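Local coordinates for protein activating signal cointegrator 1 complex subunit 2 (Homo sapiens, PDB 6YXQ) that binds K63-linked polyubiquitin chains and ASCC3, recruiting ASCC3 and ALKBH3 to sites of DNA damage, and takes part in the rescue of stalled ribosomes, at residues L10-I15 and T27-L31; L283-E288 and E364-D370; F327-L331 and F354-F358. One frame throughout, in Å; residues are numbered along the deposited sequence.

Contact 1. Residues L10-I15 and T27-L31; sequences LDQLQI and TSPAL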
loop_
_atom_site.group_PDB
_atom_site.type_symbol
_atom_site.label_atom_id
_atom_site.label_comp_id
_atom_site.label_asym_id
_atom_site.label_seq_id
_atom_site.Cartn_x
_atom_site.Cartn_y
_atom_site.Cartn_z
ATOM N N LEU B 10 -17.122 17.674 12.768
ATOM C CA LEU B 10 -17.089 16.539 13.685
ATOM C C LEU B 10 -16.310 16.842 14.956
ATOM O O LEU B 10 -16.708 16.414 16.047
ATOM C CB LEU B 10 -16.480 15.333 12.976
ATOM C CG LEU B 10 -16.362 14.041 13.782
ATOM C CD1 LEU B 10 -17.712 13.638 14.346
ATOM C CD2 LEU B 10 -15.789 12.933 12.911
ATOM N N ASP B 11 -15.187 17.555 14.839
ATOM C CA ASP B 11 -14.301 17.721 15.987
ATOM C C ASP B 11 -15.004 18.434 17.136
ATOM O O ASP B 11 -14.748 18.132 18.307
ATOM C CB ASP B 11 -13.041 18.484 15.581
ATOM C CG ASP B 11 -13.343 19.653 14.674
ATOM O OD1 ASP B 11 -12.906 20.783 14.987
ATOM O OD2 ASP B 11 -14.017 19.437 13.644
ATOM N N GLN B 12 -15.901 19.370 16.827
ATOM C CA GLN B 12 -16.587 20.140 17.855
ATOM C C GLN B 12 -18.033 19.703 18.080
ATOM O O GLN B 12 -18.717 20.293 18.926
ATOM C CB GLN B 12 -16.533 21.638 17.522
ATOM C CG GLN B 12 -17.227 22.044 16.230
ATOM C CD GLN B 12 -16.989 23.509 15.882
ATOM O OE1 GLN B 12 -16.091 24.151 16.430
ATOM N NE2 GLN B 12 -17.797 24.041 14.973
ATOM N N LEU B 13 -18.508 18.678 17.374
ATOM C CA LEU B 13 -19.879 18.215 17.560
ATOM C C LEU B 13 -19.986 17.365 18.821
ATOM O O LEU B 13 -19.108 16.550 19.121
ATOM C CB LEU B 13 -20.364 17.420 16.339
ATOM C CG LEU B 13 -21.802 16.881 16.400
ATOM C CD1 LEU B 13 -22.383 16.791 14.999
ATOM C CD2 LEU B 13 -21.918 15.514 17.078
ATOM N N GLN B 14 -21.086 17.549 19.543
ATOM C CA GLN B 14 -21.338 16.879 20.807
ATOM C C GLN B 14 -22.446 15.849 20.641
ATOM O O GLN B 14 -23.437 16.099 19.950
ATOM C CB GLN B 14 -21.728 17.899 21.884
ATOM C CG GLN B 14 -20.849 19.137 21.881
ATOM C CD GLN B 14 -19.744 19.050 22.905
ATOM O OE1 GLN B 14 -19.770 18.193 23.789
ATOM N NE2 GLN B 14 -18.753 19.921 22.783
ATOM N N ILE B 15 -22.267 14.684 21.264
ATOM C CA ILE B 15 -23.294 13.653 21.334
ATOM C C ILE B 15 -23.552 13.329 22.799
ATOM O O ILE B 15 -22.617 13.223 23.600
ATOM C CB ILE B 15 -22.904 12.379 20.553
ATOM C CG1 ILE B 15 -21.566 11.811 21.045
ATOM C CG2 ILE B 15 -22.866 12.658 19.059
ATOM C CD1 ILE B 15 -21.693 10.563 21.904
ATOM N N THR B 27 -23.729 15.423 28.075
ATOM C CA THR B 27 -23.279 15.676 26.714
ATOM C C THR B 27 -21.756 15.667 26.668
ATOM O O THR B 27 -21.087 16.130 27.596
ATOM C CB THR B 27 -23.824 17.002 26.190
ATOM O OG1 THR B 27 -23.273 18.083 26.955
ATOM C CG2 THR B 27 -25.345 17.025 26.279
ATOM N N SER B 28 -21.212 15.128 25.587
ATOM C CA SER B 28 -19.788 14.841 25.491
ATOM C C SER B 28 -19.388 14.965 24.033
ATOM O O SER B 28 -20.251 15.024 23.148
ATOM C CB SER B 28 -19.477 13.440 26.032
ATOM O OG SER B 28 -19.633 12.459 25.020
ATOM N N PRO B 29 -18.085 15.019 23.739
ATOM C CA PRO B 29 -17.664 15.148 22.339
ATOM C C PRO B 29 -18.019 13.916 21.525
ATOM O O PRO B 29 -18.131 12.803 22.046
ATOM C CB PRO B 29 -16.145 15.318 22.441
ATOM C CG PRO B 29 -15.798 14.617 23.704
ATOM C CD PRO B 29 -16.915 14.984 24.635
ATOM N N ALA B 30 -18.203 14.137 20.224
ATOM C CA ALA B 30 -18.471 13.030 19.316
ATOM C C ALA B 30 -17.366 11.983 19.400
ATOM O O ALA B 30 -17.597 10.849 19.832
ATOM C CB ALA B 30 -18.629 13.557 17.889
ATOM N N LEU B 31 -16.146 12.356 19.028
ATOM C CA LEU B 31 -15.020 11.431 19.099
ATOM C C LEU B 31 -14.670 11.112 20.550
ATOM O O LEU B 31 -14.491 12.018 21.367
ATOM C CB LEU B 31 -13.819 12.034 18.379
ATOM C CG LEU B 31 -14.171 12.733 17.062
ATOM C CD1 LEU B 31 -13.027 13.603 16.570
ATOM C CD2 LEU B 31 -14.550 11.706 16.009
#
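An antiparallel beta hairpin near the N-terminus brings L10-I15 against T27-L31, with I15 facing S28 and L13 facing A30 at its base. I15 and S28 form a hydrogen-bonded pair: I15 N donates to S28 O at 2.8 Å with the carbonyl pointing almost straight at it, while S28 N returns to I15 O at 3.1 Å from 45° above that carbonyl's plane. Next comes the non-hydrogen-bonded pair of Q14 and P29, whose side chains diverge; proline, with no N-H, suits this place. Beyond it A30 N reaches L13 O at 2.8 Å, in the carbonyl plane, and the strands then give way to loop. Here the chemistry turns apolar. L10 holds its CG opposite the backbone N (chi1 180°), which swings both methyls to the other arm: CD1 lies 3.7 Å from A30 CB and CD2 3.6 Å from L31 CD2, the two leucines slanting across each other. L13 CD2 adds a looser touch at 3.9 Å from A30 CB. Cutting L10 back to an alanine would probably open a gap beside A30 and let the L31 side chain turn more freely. Helix 78-87 packs against the base of the hairpin, where H78 and W82 meet L10 while C83 and F87 meet L31; D11 OD1 is hydrogen-bonded to S146 OG, and L10 pairs through its backbone with F144.

Contact 2. Residues L283-E288 and E364-D370; sequences LASFYE and EKRFLRD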
loop_
_atom_site.group_PDB
_atom_site.type_symbol
_atom_site.label_atom_id
_atom_site.label_comp_id
_atom_site.label_asym_id
_atom_site.label_seq_id
_atom_site.Cartn_x
_atom_site.Cartn_y
_atom_site.Cartn_z
ATOM N N LEU B 283 23.213 12.853 -5.618
ATOM C CA LEU B 283 22.879 11.721 -6.471
ATOM C C LEU B 283 23.743 11.690 -7.718
ATOM O O LEU B 283 24.040 10.606 -8.222
ATOM C CB LEU B 283 21.388 11.720 -6.827
ATOM C CG LEU B 283 20.784 12.519 -7.973
ATOM C CD1 LEU B 283 20.871 11.764 -9.278
ATOM C CD2 LEU B 283 19.336 12.794 -7.636
ATOM N N ALA B 284 24.187 12.847 -8.208
ATOM C CA ALA B 284 25.121 12.852 -9.330
ATOM C C ALA B 284 26.429 12.159 -8.956
ATOM O O ALA B 284 26.921 11.284 -9.686
ATOM C CB ALA B 284 25.378 14.286 -9.783
ATOM N N SER B 285 27.004 12.531 -7.812
ATOM C CA SER B 285 28.267 11.926 -7.409
ATOM C C SER B 285 28.082 10.467 -7.017
ATOM O O SER B 285 28.967 9.640 -7.270
ATOM C CB SER B 285 28.890 12.716 -6.267
ATOM O OG SER B 285 27.876 13.220 -5.433
ATOM N N PHE B 286 26.945 10.129 -6.398
ATOM C CA PHE B 286 26.653 8.725 -6.143
ATOM C C PHE B 286 26.596 7.943 -7.441
ATOM O O PHE B 286 27.102 6.821 -7.517
ATOM C CB PHE B 286 25.333 8.574 -5.391
ATOM C CG PHE B 286 24.855 7.151 -5.310
ATOM C CD1 PHE B 286 25.327 6.306 -4.319
ATOM C CD2 PHE B 286 23.947 6.654 -6.231
ATOM C CE1 PHE B 286 24.899 4.995 -4.244
ATOM C CE2 PHE B 286 23.516 5.339 -6.163
ATOM C CZ PHE B 286 23.993 4.509 -5.170
ATOM N N TYR B 287 25.942 8.505 -8.462
ATOM C CA TYR B 287 25.910 7.883 -9.779
ATOM C C TYR B 287 27.322 7.619 -10.277
ATOM O O TYR B 287 27.668 6.488 -10.637
ATOM C CB TYR B 287 25.141 8.789 -10.747
ATOM C CG TYR B 287 24.658 8.107 -12.007
ATOM C CD1 TYR B 287 25.476 8.015 -13.123
ATOM C CD2 TYR B 287 23.386 7.564 -12.084
ATOM C CE1 TYR B 287 25.050 7.394 -14.272
ATOM C CE2 TYR B 287 22.949 6.938 -13.232
ATOM C CZ TYR B 287 23.787 6.856 -14.328
ATOM O OH TYR B 287 23.368 6.239 -15.490
ATOM N N GLU B 288 28.167 8.649 -10.246
ATOM C CA GLU B 288 29.545 8.497 -10.705
ATOM C C GLU B 288 30.285 7.401 -9.944
ATOM O O GLU B 288 31.017 6.607 -10.543
ATOM C CB GLU B 288 30.287 9.819 -10.566
ATOM C CG GLU B 288 30.245 10.645 -11.811
ATOM C CD GLU B 288 31.224 10.177 -12.853
ATOM O OE1 GLU B 288 32.133 9.399 -12.506
ATOM O OE2 GLU B 288 31.091 10.601 -14.018
ATOM N N GLU B 364 31.643 15.226 -13.083
ATOM C CA GLU B 364 30.971 13.925 -13.062
ATOM C C GLU B 364 30.598 13.499 -14.482
ATOM O O GLU B 364 29.426 13.429 -14.862
ATOM C CB GLU B 364 29.744 13.984 -12.163
ATOM C CG GLU B 364 29.921 14.829 -10.920
ATOM C CD GLU B 364 30.950 14.264 -9.968
ATOM O OE1 GLU B 364 31.278 13.068 -10.082
ATOM O OE2 GLU B 364 31.436 15.021 -9.103
ATOM N N LYS B 365 31.635 13.159 -15.258
ATOM C CA LYS B 365 31.474 13.052 -16.708
ATOM C C LYS B 365 30.551 11.902 -17.103
ATOM O O LYS B 365 29.749 12.041 -18.034
ATOM C CB LYS B 365 32.838 12.903 -17.377
ATOM C CG LYS B 365 33.759 14.107 -17.204
ATOM C CD LYS B 365 35.194 13.772 -17.613
ATOM C CE LYS B 365 35.335 13.610 -19.130
ATOM N NZ LYS B 365 36.736 13.316 -19.544
ATOM N N ARG B 366 30.638 10.764 -16.411
ATOM C CA ARG B 366 29.768 9.639 -16.745
ATOM C C ARG B 366 28.312 9.965 -16.441
ATOM O O ARG B 366 27.416 9.691 -17.248
ATOM C CB ARG B 366 30.203 8.385 -15.986
ATOM C CG ARG B 366 29.170 7.264 -15.991
ATOM C CD ARG B 366 28.837 6.815 -17.402
ATOM N NE ARG B 366 27.725 5.875 -17.418
ATOM C CZ ARG B 366 27.872 4.554 -17.440
ATOM N NH1 ARG B 366 29.091 4.025 -17.454
ATOM N NH2 ARG B 366 26.805 3.763 -17.450
ATOM N N PHE B 367 28.050 10.540 -15.269
ATOM C CA PHE B 367 26.693 10.973 -14.975
ATOM C C PHE B 367 26.247 12.055 -15.946
ATOM O O PHE B 367 25.094 12.063 -16.386
ATOM C CB PHE B 367 26.591 11.484 -13.545
ATOM C CG PHE B 367 25.370 12.312 -13.299
ATOM C CD1 PHE B 367 24.144 11.708 -13.088
ATOM C CD2 PHE B 367 25.440 13.695 -13.305
ATOM C CE1 PHE B 367 23.012 12.465 -12.872
ATOM C CE2 PHE B 367 24.310 14.457 -13.091
ATOM C CZ PHE B 367 23.095 13.841 -12.874
ATOM N N LEU B 368 27.139 12.992 -16.277
ATOM C CA LEU B 368 26.763 14.065 -17.187
ATOM C C LEU B 368 26.353 13.507 -18.540
ATOM O O LEU B 368 25.338 13.916 -19.112
ATOM C CB LEU B 368 27.913 15.057 -17.347
ATOM C CG LEU B 368 27.621 16.492 -16.904
ATOM C CD1 LEU B 368 28.778 17.394 -17.297
ATOM C CD2 LEU B 368 26.309 17.001 -17.486
ATOM N N ARG B 369 27.131 12.559 -19.059
ATOM C CA ARG B 369 26.861 11.993 -20.377
ATOM C C ARG B 369 25.484 11.339 -20.421
ATOM O O ARG B 369 24.663 11.648 -21.292
ATOM C CB ARG B 369 27.970 10.998 -20.721
ATOM C CG ARG B 369 27.766 10.168 -21.968
ATOM C CD ARG B 369 28.610 8.891 -21.904
ATOM N NE ARG B 369 29.817 9.041 -21.091
ATOM C CZ ARG B 369 30.511 8.024 -20.590
ATOM N NH1 ARG B 369 30.114 6.776 -20.815
ATOM N NH2 ARG B 369 31.597 8.254 -19.861
ATOM N N ASP B 370 25.202 10.457 -19.458
ATOM C CA ASP B 370 23.922 9.751 -19.409
ATOM C C ASP B 370 22.760 10.711 -19.157
ATOM O O ASP B 370 21.703 10.620 -19.810
ATOM C CB ASP B 370 23.975 8.677 -18.317
ATOM C CG ASP B 370 25.003 7.582 -18.609
ATOM O OD1 ASP B 370 25.602 7.575 -19.711
ATOM O OD2 ASP B 370 25.221 6.730 -17.724
#
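Y287 OH donates to D370 OD2 at 2.9 Å, on the anti lone pair of the carboxylate and in the plane of the tyrosine ring. The same oxygen takes R366 NE at 2.7 Å from its syn side, a salt bridge within helix 365-374, so two donors grip one atom; R320 bonds the tyrosine hydroxyl as well, and E295 holds the far end of R366. This is a helix-helix crossing, the axes of the two short segments 106° apart, in which helix 279-300 meets the first two turns of helix 365-374. E364 occupies the N-cap position, and E288 brings its own carboxylate to the first N-H groups of the helix: OE2 accepts F367 N at 3.3 Å from above the carboxylate plane. The positive end of the helix would be expected to favour a charged E288, even with E364 nearby. Inward, F367 is a knob in the hole of L283, A284, Y287 and E288. Its CG lies opposite the backbone N (chi1 163°), turning the ring's edge to the face of Y287, centroids 5.6 Å apart. A284 CB sits over one face of that same F367 ring, 3.7 Å from its centroid.

Contact 3. Residues F327-L331 and F354-F358; sequences FHIIL and FLQIF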
loop_
_atom_site.group_PDB
_atom_site.type_symbol
_atom_site.label_atom_id
_atom_site.label_comp_id
_atom_site.label_asym_id
_atom_site.label_seq_id
_atom_site.Cartn_x
_atom_site.Cartn_y
_atom_site.Cartn_z
ATOM N N PHE B 327 16.539 13.766 -10.527
ATOM C CA PHE B 327 17.359 14.954 -10.755
ATOM C C PHE B 327 16.602 15.992 -11.571
ATOM O O PHE B 327 16.530 17.173 -11.198
ATOM C CB PHE B 327 18.657 14.562 -11.463
ATOM C CG PHE B 327 19.650 15.692 -11.610
ATOM C CD1 PHE B 327 19.532 16.620 -12.641
ATOM C CD2 PHE B 327 20.721 15.806 -10.736
ATOM C CE1 PHE B 327 20.450 17.650 -12.784
ATOM C CE2 PHE B 327 21.649 16.831 -10.876
ATOM C CZ PHE B 327 21.513 17.756 -11.898
ATOM N N HIS B 328 16.018 15.563 -12.689
ATOM C CA HIS B 328 15.345 16.528 -13.545
ATOM C C HIS B 328 14.073 17.070 -12.907
ATOM O O HIS B 328 13.737 18.240 -13.115
ATOM C CB HIS B 328 15.024 15.924 -14.903
ATOM C CG HIS B 328 14.474 16.924 -15.864
ATOM N ND1 HIS B 328 13.139 16.978 -16.197
ATOM C CD2 HIS B 328 15.072 17.940 -16.529
ATOM C CE1 HIS B 328 12.941 17.976 -17.041
ATOM N NE2 HIS B 328 14.097 18.575 -17.260
ATOM N N ILE B 329 13.348 16.248 -12.143
ATOM C CA ILE B 329 12.139 16.733 -11.480
ATOM C C ILE B 329 12.490 17.869 -10.527
ATOM O O ILE B 329 11.831 18.920 -10.511
ATOM C CB ILE B 329 11.422 15.579 -10.755
ATOM C CG1 ILE B 329 10.764 14.637 -11.756
ATOM C CG2 ILE B 329 10.370 16.100 -9.804
ATOM C CD1 ILE B 329 10.251 13.362 -11.128
ATOM N N ILE B 330 13.562 17.685 -9.747
ATOM C CA ILE B 330 13.980 18.721 -8.801
ATOM C C ILE B 330 14.428 19.977 -9.541
ATOM O O ILE B 330 14.037 21.107 -9.196
ATOM C CB ILE B 330 15.096 18.196 -7.884
ATOM C CG1 ILE B 330 14.621 16.985 -7.087
ATOM C CG2 ILE B 330 15.542 19.291 -6.950
ATOM C CD1 ILE B 330 15.702 16.354 -6.263
ATOM N N LEU B 331 15.287 19.798 -10.552
ATOM C CA LEU B 331 15.760 20.928 -11.340
ATOM C C LEU B 331 14.594 21.737 -11.895
ATOM O O LEU B 331 14.539 22.963 -11.740
ATOM C CB LEU B 331 16.654 20.425 -12.473
ATOM C CG LEU B 331 17.395 21.497 -13.268
ATOM C CD1 LEU B 331 18.473 22.148 -12.407
ATOM C CD2 LEU B 331 17.988 20.914 -14.538
ATOM N N PHE B 354 20.376 27.177 -11.047
ATOM C CA PHE B 354 20.659 26.239 -12.133
ATOM C C PHE B 354 22.160 26.171 -12.433
ATOM O O PHE B 354 22.769 25.083 -12.466
ATOM C CB PHE B 354 19.868 26.678 -13.370
ATOM C CG PHE B 354 19.995 25.762 -14.553
ATOM C CD1 PHE B 354 21.134 25.770 -15.342
ATOM C CD2 PHE B 354 18.955 24.921 -14.900
ATOM C CE1 PHE B 354 21.243 24.937 -16.436
ATOM C CE2 PHE B 354 19.057 24.084 -15.994
ATOM C CZ PHE B 354 20.202 24.094 -16.763
ATOM N N LEU B 355 22.765 27.341 -12.662
ATOM C CA LEU B 355 24.180 27.396 -13.012
ATOM C C LEU B 355 25.052 26.791 -11.914
ATOM O O LEU B 355 25.999 26.049 -12.200
ATOM C CB LEU B 355 24.582 28.843 -13.290
ATOM C CG LEU B 355 23.826 29.555 -14.418
ATOM C CD1 LEU B 355 24.209 31.027 -14.482
ATOM C CD2 LEU B 355 24.069 28.878 -15.759
ATOM N N GLN B 356 24.748 27.097 -10.653
ATOM C CA GLN B 356 25.514 26.544 -9.542
ATOM C C GLN B 356 25.416 25.024 -9.513
ATOM O O GLN B 356 26.426 24.321 -9.354
ATOM C CB GLN B 356 25.011 27.144 -8.231
ATOM C CG GLN B 356 25.739 26.666 -6.993
ATOM C CD GLN B 356 25.674 27.673 -5.861
ATOM O OE1 GLN B 356 25.846 28.875 -6.070
ATOM N NE2 GLN B 356 25.414 27.186 -4.656
ATOM N N ILE B 357 24.194 24.501 -9.652
ATOM C CA ILE B 357 24.000 23.056 -9.632
ATOM C C ILE B 357 24.889 22.390 -10.668
ATOM O O ILE B 357 25.533 21.371 -10.387
ATOM C CB ILE B 357 22.519 22.698 -9.856
ATOM C CG1 ILE B 357 21.683 23.044 -8.629
ATOM C CG2 ILE B 357 22.367 21.220 -10.165
ATOM C CD1 ILE B 357 20.208 22.802 -8.830
ATOM N N PHE B 358 24.960 22.958 -11.877
ATOM C CA PHE B 358 25.755 22.271 -12.899
ATOM C C PHE B 358 27.259 22.491 -12.723
ATOM O O PHE B 358 28.059 21.571 -12.972
ATOM C CB PHE B 358 25.285 22.679 -14.291
ATOM C CG PHE B 358 24.066 21.919 -14.738
ATOM C CD1 PHE B 358 24.188 20.663 -15.303
ATOM C CD2 PHE B 358 22.795 22.436 -14.541
ATOM C CE1 PHE B 358 23.067 19.954 -15.694
ATOM C CE2 PHE B 358 21.676 21.730 -14.928
ATOM C CZ PHE B 358 21.810 20.490 -15.505
#
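L331 carries the close part of this contact, pushing its two methyls from helix 306-340 into the side of helix 348-359. CG stands anti to the backbone N (chi1 -171°), which extends the side chain toward the other helix so that its fork splits between three partners. CD2 lies 3.6 Å from F354 CE2 and 3.8 Å from F358 CE2, meeting the F358 ring at its edge, near the ring plane. The other methyl, CD1, rests 3.8 Å from F354 CD2 and 4.0 Å from I357 CD1, the leucine and isoleucine side chains sliding past each other in opposite directions. The phenylalanines that receive the leucine are one helical turn apart and braced together, F358 CE2 lying over the rim of one face of the F354 ring. Packing is slacker at F327. Its ring makes longer contacts, with CZ 4.0 Å from I357 CG2 and CE1 4.2 Å from F358 CZ, the F358 atom coming in at the edge of the F327 ring. F327 also meets C280 of helix 279-300 and, edge-to-face, the rings of Y371 and F367. On the backs of the two helices the character changes: H328 and I329 point off the interface and are partly exposed, H328 stacking on F375, while Q356 lies at the surface of the assembly. No hydrogen bond crosses between the two segments. The axes of these short segments approach to 12.4 Å and run nearly antiparallel, at 152°, and side chains from both helices fill the distance between them. Two consecutive helices joined by a short connection and zipped by buried apolar residues make an antiparallel helical hairpin, a basic unit of largely helical folds such as this one.

How the contacts relate
Contacts 2 and 3 lie among the last helices of this N-terminal fragment, their centres about 13 Å apart, whereas contact 1 stands about 50 Å or more from either, at its start. Contact 3 is nested in the loop that contact 2 closes, and they touch: F367 CZ lies 3.8 Å from F327 CD2. Successive helices 279-300 and 306-340 supply one side of contacts 2 and 3, and 365-374 and 348-359 the other. The wholly buried contact 3 is purely apolar; contact 2, partly buried, joins an aromatic core to charged and capping groups; contact 1, partly buried far from the chain's centre, relies on backbone hydrogen bonds, with L10, L13, A30 and L31 packed alongside.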